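Long-range contact in superoxide dismutase [Mn/Fe] (Aeropyrum pernix, PDB 3AK2), which catalyses the dismutation of superoxide to oxygen and hydrogen peroxide and, being cambialistic, works with manganese or iron: residues F71-N85 against K149-V163. Residues are numbered along the deposited sequence; the frame is centred on the assembly and turned at random.
Sequences FNYAGHIMHTIFWPN and KHNVLMTAGLVPILV. With MN (manganese (II) ion), chain E.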
ATOM      1  N   PHE A  71      11.303  -4.112   0.056  1.00  7.55           N
ATOM      2  CA  PHE A  71      10.803  -4.812  -1.120  1.00  7.59           C
ATOM      3  C   PHE A  71      11.758  -5.902  -1.591  1.00  7.38           C
ATOM      4  O   PHE A  71      11.338  -7.032  -1.871  1.00  7.60           O
ATOM      5  CB  PHE A  71      10.547  -3.821  -2.251  1.00  7.92           C
ATOM      6  CG  PHE A  71      10.165  -4.469  -3.555  1.00  7.94           C
ATOM      7  CD1 PHE A  71       8.858  -4.888  -3.786  1.00  8.17           C
ATOM      8  CD2 PHE A  71      11.114  -4.663  -4.550  1.00  8.55           C
ATOM      9  CE1 PHE A  71       8.510  -5.488  -5.000  1.00  8.04           C
ATOM     10  CE2 PHE A  71      10.774  -5.263  -5.765  1.00  8.58           C
ATOM     11  CZ  PHE A  71       9.473  -5.676  -5.983  1.00  9.16           C
ATOM     12  N   ASN A  72      13.038  -5.563  -1.686  1.00  7.53           N
ATOM     13  CA  ASN A  72      13.999  -6.486  -2.262  1.00  7.70           C
ATOM     14  C   ASN A  72      14.398  -7.603  -1.314  1.00  7.86           C
ATOM     15  O   ASN A  72      14.511  -8.761  -1.736  1.00  8.08           O
ATOM     16  CB  ASN A  72      15.205  -5.732  -2.805  1.00  8.00           C
ATOM     17  CG  ASN A  72      14.867  -4.942  -4.043  1.00  9.06           C
ATOM     18  OD1 ASN A  72      14.689  -5.505  -5.121  1.00 10.36           O
ATOM     19  ND2 ASN A  72      14.757  -3.624  -3.891  1.00  9.57           N
ATOM     20  N   TYR A  73      14.576  -7.279  -0.035  1.00  8.01           N
ATOM     21  CA  TYR A  73      14.792  -8.322   0.958  1.00  8.11           C
ATOM     22  C   TYR A  73      13.610  -9.294   0.962  1.00  7.58           C
ATOM     23  O   TYR A  73      13.793 -10.515   0.930  1.00  8.26           O
ATOM     24  CB  TYR A  73      14.999  -7.748   2.360  1.00  8.00           C
ATOM     25  CG  TYR A  73      15.127  -8.841   3.400  1.00  8.59           C
ATOM     26  CD1 TYR A  73      16.372  -9.373   3.734  1.00  9.18           C
ATOM     27  CD2 TYR A  73      13.995  -9.369   4.019  1.00  8.51           C
ATOM     28  CE1 TYR A  73      16.482 -10.397   4.681  1.00  9.30           C
ATOM     29  CE2 TYR A  73      14.095 -10.391   4.949  1.00  9.42           C
ATOM     30  CZ  TYR A  73      15.335 -10.901   5.278  1.00  9.22           C
ATOM     31  OH  TYR A  73      15.405 -11.911   6.226  1.00 10.13           O
ATOM     32  N   ALA A  74      12.398  -8.752   0.993  1.00  7.73           N
ATOM     33  CA  ALA A  74      11.212  -9.588   0.956  1.00  7.72           C
ATOM     34  C   ALA A  74      11.192 -10.466  -0.298  1.00  7.87           C
ATOM     35  O   ALA A  74      10.898 -11.655  -0.219  1.00  8.11           O
ATOM     36  CB  ALA A  74       9.969  -8.744   1.045  1.00  7.87           C
ATOM     37  N   GLY A  75      11.496  -9.893  -1.461  1.00  7.84           N
ATOM     38  CA  GLY A  75      11.537 -10.681  -2.688  1.00  8.13           C
ATOM     39  C   GLY A  75      12.536 -11.812  -2.560  1.00  8.31           C
ATOM     40  O   GLY A  75      12.269 -12.954  -2.943  1.00  8.76           O
ATOM     41  N   HIS A  76      13.695 -11.501  -1.998  1.00  8.53           N
ATOM     42  CA  HIS A  76      14.729 -12.497  -1.813  1.00  8.74           C
ATOM     43  C   HIS A  76      14.268 -13.650  -0.912  1.00  8.87           C
ATOM     44  O   HIS A  76      14.313 -14.813  -1.319  1.00  9.18           O
ATOM     45  CB  HIS A  76      15.998 -11.831  -1.279  1.00  9.03           C
ATOM     46  CG  HIS A  76      17.095 -12.790  -0.951  1.00  8.99           C
ATOM     47  ND1 HIS A  76      17.406 -13.871  -1.747  1.00  9.47           N
ATOM     48  CD2 HIS A  76      17.963 -12.822   0.087  1.00 10.01           C
ATOM     49  CE1 HIS A  76      18.417 -14.530  -1.212  1.00  9.79           C
ATOM     50  NE2 HIS A  76      18.777 -13.911  -0.102  1.00 10.61           N
ATOM     51  N   ILE A  77      13.811 -13.347   0.297  1.00  8.59           N
ATOM     52  CA  ILE A  77      13.420 -14.427   1.198  1.00  9.14           C
ATOM     53  C   ILE A  77      12.219 -15.229   0.683  1.00  9.16           C
ATOM     54  O   ILE A  77      12.192 -16.450   0.814  1.00  9.20           O
ATOM     55  CB  ILE A  77      13.233 -13.946   2.649  1.00  9.34           C
ATOM     56  CG1 ILE A  77      13.269 -15.153   3.594  1.00 10.02           C
ATOM     57  CG2 ILE A  77      11.974 -13.076   2.804  1.00  9.35           C
ATOM     58  CD1 ILE A  77      13.326 -14.790   5.050  1.00 11.68           C
ATOM     59  N   MET A  78      11.247 -14.556   0.070  1.00  8.69           N
ATOM     60  CA  MET A  78      10.074 -15.257  -0.448  1.00  8.89           C
ATOM     61  C   MET A  78      10.452 -16.241  -1.553  1.00  8.96           C
ATOM     62  O   MET A  78       9.969 -17.373  -1.559  1.00  8.85           O
ATOM     63  CB  MET A  78       8.982 -14.287  -0.920  1.00  8.99           C
ATOM     64  CG  MET A  78       8.401 -13.391   0.177  1.00  9.41           C
ATOM     65  SD  MET A  78       7.504 -14.280   1.473  1.00  9.38           S
ATOM     66  CE  MET A  78       5.988 -14.709   0.602  1.00 10.62           C
ATOM     67  N   HIS A  79      11.329 -15.837  -2.472  1.00  8.99           N
ATOM     68  CA  HIS A  79      11.780 -16.768  -3.518  1.00  9.57           C
ATOM     69  C   HIS A  79      12.654 -17.882  -2.952  1.00 10.04           C
ATOM     70  O   HIS A  79      12.598 -19.017  -3.421  1.00 10.45           O
ATOM     71  CB  HIS A  79      12.485 -16.035  -4.663  1.00  9.35           C
ATOM     72  CG  HIS A  79      11.560 -15.217  -5.508  1.00  9.42           C
ATOM     73  ND1 HIS A  79      11.144 -13.955  -5.140  1.00  9.24           N
ATOM     74  CD2 HIS A  79      10.951 -15.484  -6.689  1.00  9.45           C
ATOM     75  CE1 HIS A  79      10.322 -13.480  -6.059  1.00  9.01           C
ATOM     76  NE2 HIS A  79      10.188 -14.387  -7.010  1.00  9.68           N
ATOM     77  N   THR A  80      13.449 -17.559  -1.937  1.00 10.24           N
ATOM     78  CA  THR A  80      14.291 -18.543  -1.260  1.00 11.09           C
ATOM     79  C   THR A  80      13.458 -19.674  -0.650  1.00 10.80           C
ATOM     80  O   THR A  80      13.890 -20.827  -0.649  1.00 10.91           O
ATOM     81  CB  THR A  80      15.174 -17.854  -0.197  1.00 11.28           C
ATOM     82  OG1 THR A  80      16.108 -16.989  -0.855  1.00 12.66           O
ATOM     83  CG2 THR A  80      15.940 -18.863   0.661  1.00 12.98           C
ATOM     84  N   ILE A  81      12.266 -19.349  -0.158  1.00 10.20           N
ATOM     85  CA  ILE A  81      11.341 -20.361   0.355  1.00 10.27           C
ATOM     86  C   ILE A  81      10.607 -21.059  -0.802  1.00 10.35           C
ATOM     87  O   ILE A  81      10.429 -22.282  -0.789  1.00 10.70           O
ATOM     88  CB  ILE A  81      10.338 -19.741   1.356  1.00 10.24           C
ATOM     89  CG1 ILE A  81      11.088 -19.127   2.545  1.00  9.99           C
ATOM     90  CG2 ILE A  81       9.317 -20.783   1.818  1.00 10.73           C
ATOM     91  CD1 ILE A  81      10.225 -18.264   3.450  1.00 11.07           C
ATOM     92  N   PHE A  82      10.215 -20.279  -1.809  1.00 10.23           N
ATOM     93  CA  PHE A  82       9.454 -20.771  -2.963  1.00 10.31           C
ATOM     94  C   PHE A  82      10.112 -21.955  -3.685  1.00 10.24           C
ATOM     95  O   PHE A  82       9.442 -22.951  -3.977  1.00 10.73           O
ATOM     96  CB  PHE A  82       9.206 -19.607  -3.932  1.00 10.31           C
ATOM     97  CG  PHE A  82       8.341 -19.945  -5.121  1.00 10.00           C
ATOM     98  CD1 PHE A  82       7.056 -20.449  -4.958  1.00 10.65           C
ATOM     99  CD2 PHE A  82       8.807 -19.709  -6.415  1.00  9.72           C
ATOM    100  CE1 PHE A  82       6.257 -20.743  -6.072  1.00 10.94           C
ATOM    101  CE2 PHE A  82       8.017 -19.987  -7.529  1.00 10.81           C
ATOM    102  CZ  PHE A  82       6.742 -20.508  -7.358  1.00 10.88           C
ATOM    103  N   TRP A  83      11.411 -21.866  -3.967  1.00 10.32           N
ATOM    104  CA  TRP A  83      12.049 -22.927  -4.753  1.00 10.74           C
ATOM    105  C   TRP A  83      12.031 -24.308  -4.072  1.00 10.98           C
ATOM    106  O   TRP A  83      11.546 -25.270  -4.671  1.00 11.36           O
ATOM    107  CB  TRP A  83      13.470 -22.564  -5.193  1.00 10.91           C
ATOM    108  CG  TRP A  83      13.661 -21.198  -5.779  1.00 10.57           C
ATOM    109  CD1 TRP A  83      14.564 -20.263  -5.367  1.00  9.89           C
ATOM    110  CD2 TRP A  83      12.976 -20.626  -6.907  1.00  9.49           C
ATOM    111  NE1 TRP A  83      14.480 -19.140  -6.154  1.00 10.26           N
ATOM    112  CE2 TRP A  83      13.521 -19.337  -7.110  1.00  9.93           C
ATOM    113  CE3 TRP A  83      11.967 -21.079  -7.770  1.00 10.93           C
ATOM    114  CZ2 TRP A  83      13.081 -18.489  -8.124  1.00 11.59           C
ATOM    115  CZ3 TRP A  83      11.531 -20.230  -8.782  1.00 10.83           C
ATOM    116  CH2 TRP A  83      12.089 -18.950  -8.947  1.00 11.25           C
ATOM    117  N   PRO A  84      12.562 -24.422  -2.833  1.00 11.13           N
ATOM    118  CA  PRO A  84      12.501 -25.730  -2.166  1.00 11.23           C
ATOM    119  C   PRO A  84      11.096 -26.162  -1.737  1.00 11.35           C
ATOM    120  O   PRO A  84      10.887 -27.342  -1.431  1.00 11.28           O
ATOM    121  CB  PRO A  84      13.411 -25.552  -0.950  1.00 11.49           C
ATOM    122  CG  PRO A  84      13.395 -24.085  -0.671  1.00 11.53           C
ATOM    123  CD  PRO A  84      13.275 -23.425  -2.014  1.00 11.40           C
ATOM    124  N   ASN A  85      10.143 -25.229  -1.716  1.00 11.05           N
ATOM    125  CA  ASN A  85       8.726 -25.563  -1.535  1.00 11.17           C
ATOM    126  C   ASN A  85       8.188 -26.407  -2.690  1.00 11.45           C
ATOM    127  O   ASN A  85       7.076 -26.930  -2.606  1.00 11.54           O
ATOM    128  CB  ASN A  85       7.864 -24.296  -1.468  1.00 10.91           C
ATOM    129  CG  ASN A  85       7.707 -23.719  -0.060  1.00 10.80           C
ATOM    130  OD1 ASN A  85       7.111 -22.653   0.084  1.00 10.46           O
ATOM    131  ND2 ASN A  85       8.204 -24.409   0.967  1.00 11.40           N
ATOM    132  N   LYS A 149       2.718  -7.468  -3.670  1.00  9.24           N
ATOM    133  CA  LYS A 149       4.139  -7.316  -3.993  1.00  9.10           C
ATOM    134  C   LYS A 149       4.903  -8.404  -3.234  1.00  9.00           C
ATOM    135  O   LYS A 149       4.542  -9.572  -3.338  1.00  9.50           O
ATOM    136  CB  LYS A 149       4.660  -5.902  -3.688  1.00  9.23           C
ATOM    137  CG  LYS A 149       4.038  -4.810  -4.569  1.00 10.76           C
ATOM    138  CD  LYS A 149       4.875  -3.526  -4.626  1.00 12.48           C
ATOM    139  CE  LYS A 149       4.925  -2.782  -3.310  1.00 12.93           C
ATOM    140  NZ  LYS A 149       5.615  -1.484  -3.545  1.00 10.33           N
ATOM    141  N   HIS A 150       5.926  -8.027  -2.468  1.00  8.60           N
ATOM    142  CA  HIS A 150       6.599  -8.964  -1.564  1.00  8.58           C
ATOM    143  C   HIS A 150       6.429  -8.583  -0.112  1.00  8.33           C
ATOM    144  O   HIS A 150       6.772  -9.361   0.780  1.00  8.45           O
ATOM    145  CB  HIS A 150       8.088  -9.004  -1.863  1.00  8.50           C
ATOM    146  CG  HIS A 150       8.397  -9.425  -3.253  1.00  8.61           C
ATOM    147  ND1 HIS A 150       9.245  -8.725  -4.084  1.00 10.65           N
ATOM    148  CD2 HIS A 150       7.952 -10.483  -3.966  1.00  7.50           C
ATOM    149  CE1 HIS A 150       9.308  -9.341  -5.253  1.00  8.14           C
ATOM    150  NE2 HIS A 150       8.532 -10.408  -5.205  1.00 10.63           N
ATOM    151  N   ASN A 151       5.898  -7.386   0.121  1.00  7.95           N
ATOM    152  CA  ASN A 151       6.089  -6.691   1.393  1.00  7.94           C
ATOM    153  C   ASN A 151       4.889  -5.832   1.747  1.00  8.14           C
ATOM    154  O   ASN A 151       5.036  -4.789   2.371  1.00  8.62           O
ATOM    155  CB  ASN A 151       7.348  -5.816   1.320  1.00  7.93           C
ATOM    156  CG  ASN A 151       7.240  -4.721   0.268  1.00  8.00           C
ATOM    157  OD1 ASN A 151       6.531  -4.862  -0.737  1.00  9.40           O
ATOM    158  ND2 ASN A 151       7.953  -3.629   0.488  1.00  8.28           N
ATOM    159  N   VAL A 152       3.704  -6.258   1.322  1.00  7.85           N
ATOM    160  CA  VAL A 152       2.464  -5.581   1.669  1.00  8.48           C
ATOM    161  C   VAL A 152       1.510  -6.664   2.156  1.00  8.19           C
ATOM    162  O   VAL A 152       1.337  -7.693   1.496  1.00  8.21           O
ATOM    163  CB  VAL A 152       1.871  -4.803   0.464  1.00  8.50           C
ATOM    164  CG1 VAL A 152       0.547  -4.124   0.834  1.00  9.59           C
ATOM    165  CG2 VAL A 152       2.876  -3.767  -0.065  1.00  9.42           C
ATOM    166  N   LEU A 153       0.918  -6.430   3.325  1.00  8.11           N
ATOM    167  CA  LEU A 153       0.046  -7.387   4.039  1.00  8.28           C
ATOM    168  C   LEU A 153       0.810  -8.439   4.827  1.00  8.38           C
ATOM    169  O   LEU A 153       0.214  -9.134   5.651  1.00  8.47           O
ATOM    170  CB  LEU A 153      -0.988  -8.074   3.131  1.00  8.71           C
ATOM    171  CG  LEU A 153      -1.876  -7.197   2.246  1.00  8.61           C
ATOM    172  CD1 LEU A 153      -2.831  -8.061   1.431  1.00  9.43           C
ATOM    173  CD2 LEU A 153      -2.640  -6.160   3.052  1.00 10.93           C
ATOM    174  N   MET A 154       2.111  -8.582   4.589  1.00  8.42           N
ATOM    175  CA  MET A 154       2.900  -9.454   5.450  1.00  8.74           C
ATOM    176  C   MET A 154       2.986  -8.839   6.843  1.00  8.79           C
ATOM    177  O   MET A 154       3.003  -7.616   6.994  1.00  8.69           O
ATOM    178  CB  MET A 154       4.291  -9.730   4.872  1.00  9.02           C
ATOM    179  CG  MET A 154       5.061 -10.814   5.633  1.00  8.80           C
ATOM    180  SD  MET A 154       4.100 -12.335   5.838  1.00  9.73           S
ATOM    181  CE  MET A 154       5.122 -13.240   7.003  1.00  9.94           C
ATOM    182  N   THR A 155       3.006  -9.698   7.857  1.00  9.07           N
ATOM    183  CA  THR A 155       3.041  -9.251   9.243  1.00  9.13           C
ATOM    184  C   THR A 155       4.289  -9.796   9.906  1.00  8.89           C
ATOM    185  O   THR A 155       4.905 -10.746   9.413  1.00  9.00           O
ATOM    186  CB  THR A 155       1.815  -9.751  10.043  1.00  9.34           C
ATOM    187  OG1 THR A 155       1.983 -11.136  10.358  1.00  9.94           O
ATOM    188  CG2 THR A 155       0.525  -9.573   9.260  1.00 10.51           C
ATOM    189  N   ALA A 156       4.647  -9.199  11.037  1.00  8.69           N
ATOM    190  CA  ALA A 156       5.641  -9.766  11.926  1.00  8.96           C
ATOM    191  C   ALA A 156       5.129 -11.095  12.473  1.00  9.23           C
ATOM    192  O   ALA A 156       3.923 -11.375  12.445  1.00  9.50           O
ATOM    193  CB  ALA A 156       5.923  -8.806  13.062  1.00  8.92           C
ATOM    194  N   GLY A 157       6.061 -11.914  12.948  1.00  9.49           N
ATOM    195  CA  GLY A 157       5.734 -13.151  13.659  1.00  9.94           C
ATOM    196  C   GLY A 157       5.485 -14.356  12.780  1.00 10.23           C
ATOM    197  O   GLY A 157       6.223 -15.339  12.837  1.00 10.77           O
ATOM    198  N   LEU A 158       4.440 -14.277  11.962  1.00 10.10           N
ATOM    199  CA  LEU A 158       4.068 -15.373  11.069  1.00 10.13           C
ATOM    200  C   LEU A 158       5.252 -15.870  10.257  1.00 10.31           C
ATOM    201  O   LEU A 158       5.948 -15.087   9.611  1.00 10.75           O
ATOM    202  CB  LEU A 158       2.946 -14.939  10.130  1.00 10.14           C
ATOM    203  CG  LEU A 158       1.643 -14.459  10.771  1.00  9.98           C
ATOM    204  CD1 LEU A 158       0.647 -14.092   9.686  1.00 11.03           C
ATOM    205  CD2 LEU A 158       1.052 -15.498  11.709  1.00 11.89           C
ATOM    206  N   VAL A 159       5.476 -17.180  10.304  1.00 10.20           N
ATOM    207  CA  VAL A 159       6.595 -17.810   9.615  1.00 10.32           C
ATOM    208  C   VAL A 159       6.068 -18.540   8.383  1.00 10.64           C
ATOM    209  O   VAL A 159       5.402 -19.565   8.533  1.00 10.97           O
ATOM    210  CB  VAL A 159       7.294 -18.841  10.530  1.00 10.37           C
ATOM    211  CG1 VAL A 159       8.448 -19.523   9.793  1.00 10.54           C
ATOM    212  CG2 VAL A 159       7.776 -18.184  11.820  1.00 10.79           C
ATOM    213  N   PRO A 160       6.346 -18.029   7.165  1.00 10.59           N
ATOM    214  CA  PRO A 160       5.906 -18.757   5.972  1.00 10.77           C
ATOM    215  C   PRO A 160       6.550 -20.136   5.881  1.00 10.80           C
ATOM    216  O   PRO A 160       7.774 -20.258   5.980  1.00 11.29           O
ATOM    217  CB  PRO A 160       6.376 -17.863   4.812  1.00 10.74           C
ATOM    218  CG  PRO A 160       6.550 -16.513   5.413  1.00 11.62           C
ATOM    219  CD  PRO A 160       7.043 -16.780   6.810  1.00 10.73           C
ATOM    220  N   ILE A 161       5.720 -21.166   5.731  1.00 10.45           N
ATOM    221  CA  ILE A 161       6.225 -22.529   5.527  1.00 11.02           C
ATOM    222  C   ILE A 161       5.921 -23.071   4.129  1.00 10.91           C
ATOM    223  O   ILE A 161       6.586 -24.002   3.658  1.00 11.03           O
ATOM    224  CB  ILE A 161       5.763 -23.521   6.635  1.00 11.47           C
ATOM    225  CG1 ILE A 161       4.239 -23.718   6.629  1.00 11.32           C
ATOM    226  CG2 ILE A 161       6.276 -23.062   8.002  1.00 11.67           C
ATOM    227  CD1 ILE A 161       3.756 -24.888   7.494  1.00 12.04           C
ATOM    228  N   LEU A 162       4.920 -22.484   3.477  1.00 10.62           N
ATOM    229  CA  LEU A 162       4.574 -22.815   2.102  1.00 10.59           C
ATOM    230  C   LEU A 162       4.054 -21.564   1.411  1.00 10.08           C
ATOM    231  O   LEU A 162       3.121 -20.925   1.891  1.00 10.46           O
ATOM    232  CB  LEU A 162       3.525 -23.932   2.047  1.00 10.77           C
ATOM    233  CG  LEU A 162       3.004 -24.294   0.650  1.00 11.21           C
ATOM    234  CD1 LEU A 162       4.111 -24.805  -0.273  1.00 12.03           C
ATOM    235  CD2 LEU A 162       1.894 -25.322   0.750  1.00 12.38           C
ATOM    236  N   VAL A 163       4.665 -21.224   0.280  1.00 10.07           N
ATOM    237  CA  VAL A 163       4.286 -20.025  -0.464  1.00  9.90           C
ATOM    238  C   VAL A 163       4.080 -20.355  -1.935  1.00  9.99           C
ATOM    239  O   VAL A 163       4.754 -21.237  -2.482  1.00 10.20           O
ATOM    240  CB  VAL A 163       5.331 -18.863  -0.315  1.00  9.49           C
ATOM    241  CG1 VAL A 163       5.575 -18.519   1.156  1.00  9.77           C
ATOM    242  CG2 VAL A 163       6.646 -19.192  -1.013  1.00 10.02           C
TER
HETATM  243 MN    MN E 215       8.563 -14.213  -8.493  1.00  9.38          MN
HETATM  244  O   HOH W   1       6.078 -23.266  -3.941  1.00 17.93           O
HETATM  245  O   HOH W   2       7.545 -12.753  -7.342  1.00 14.55           O
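His150 lies flat against the backbone of helix 62-82 where Gly75, having no side chain, leaves room for it: Gly75 CA sits over one face of the imidazole, 3.5 Å from the ring centroid, in a CH-pi contact. Beside it, the Phe71 ring, swung to the carbonyl-carbon side with CG anti to the backbone N (chi1 174°), brings one face over His150 ND1, with Phe71 CE1 3.4 Å from that nitrogen and the two ring planes 38° apart. ND1 also makes a weak hydrogen bond to Phe71 O. At the other ring nitrogen, His150 NE2 meets the edge of the His79 ring, whose plane is turned 77° from its own, 3.7 Å from His79 CE1. His79 binds manganese through NE2 together with His31, Asp165 and His169, while its ND1 donates to Gly75 O at 2.7 Å, almost in the ring plane, which fixes the rotation of the imidazole. Further along, Val163 sends CG1 against Met78 CE and CG2 against Phe82 CB, and Ile81 CD1 packs on Pro160 CB. Asn85, three residues beyond Phe82, clasps the bulged strand 159-165 through both ends of its amide: OD1 accepts from Val163 N (2.8 Å), and ND2 gives to Ile161 O (3.2 Å) from above the carbonyl plane, with Asp194 a further partner. A leucine here would probably leave Val163 N and Ile161 O without these mates, and the bulge without its tie to 71-85. The contact thus joins the alpha-hairpin and C-terminal domains of the iron/manganese superoxide dismutase fold. Since a metal-bound water lies in the plane of the His150 ring and makes a weak hydrogen bond with NE2, the His150 end forms a second shell to the manganese, consistent with an influence on its water ligand.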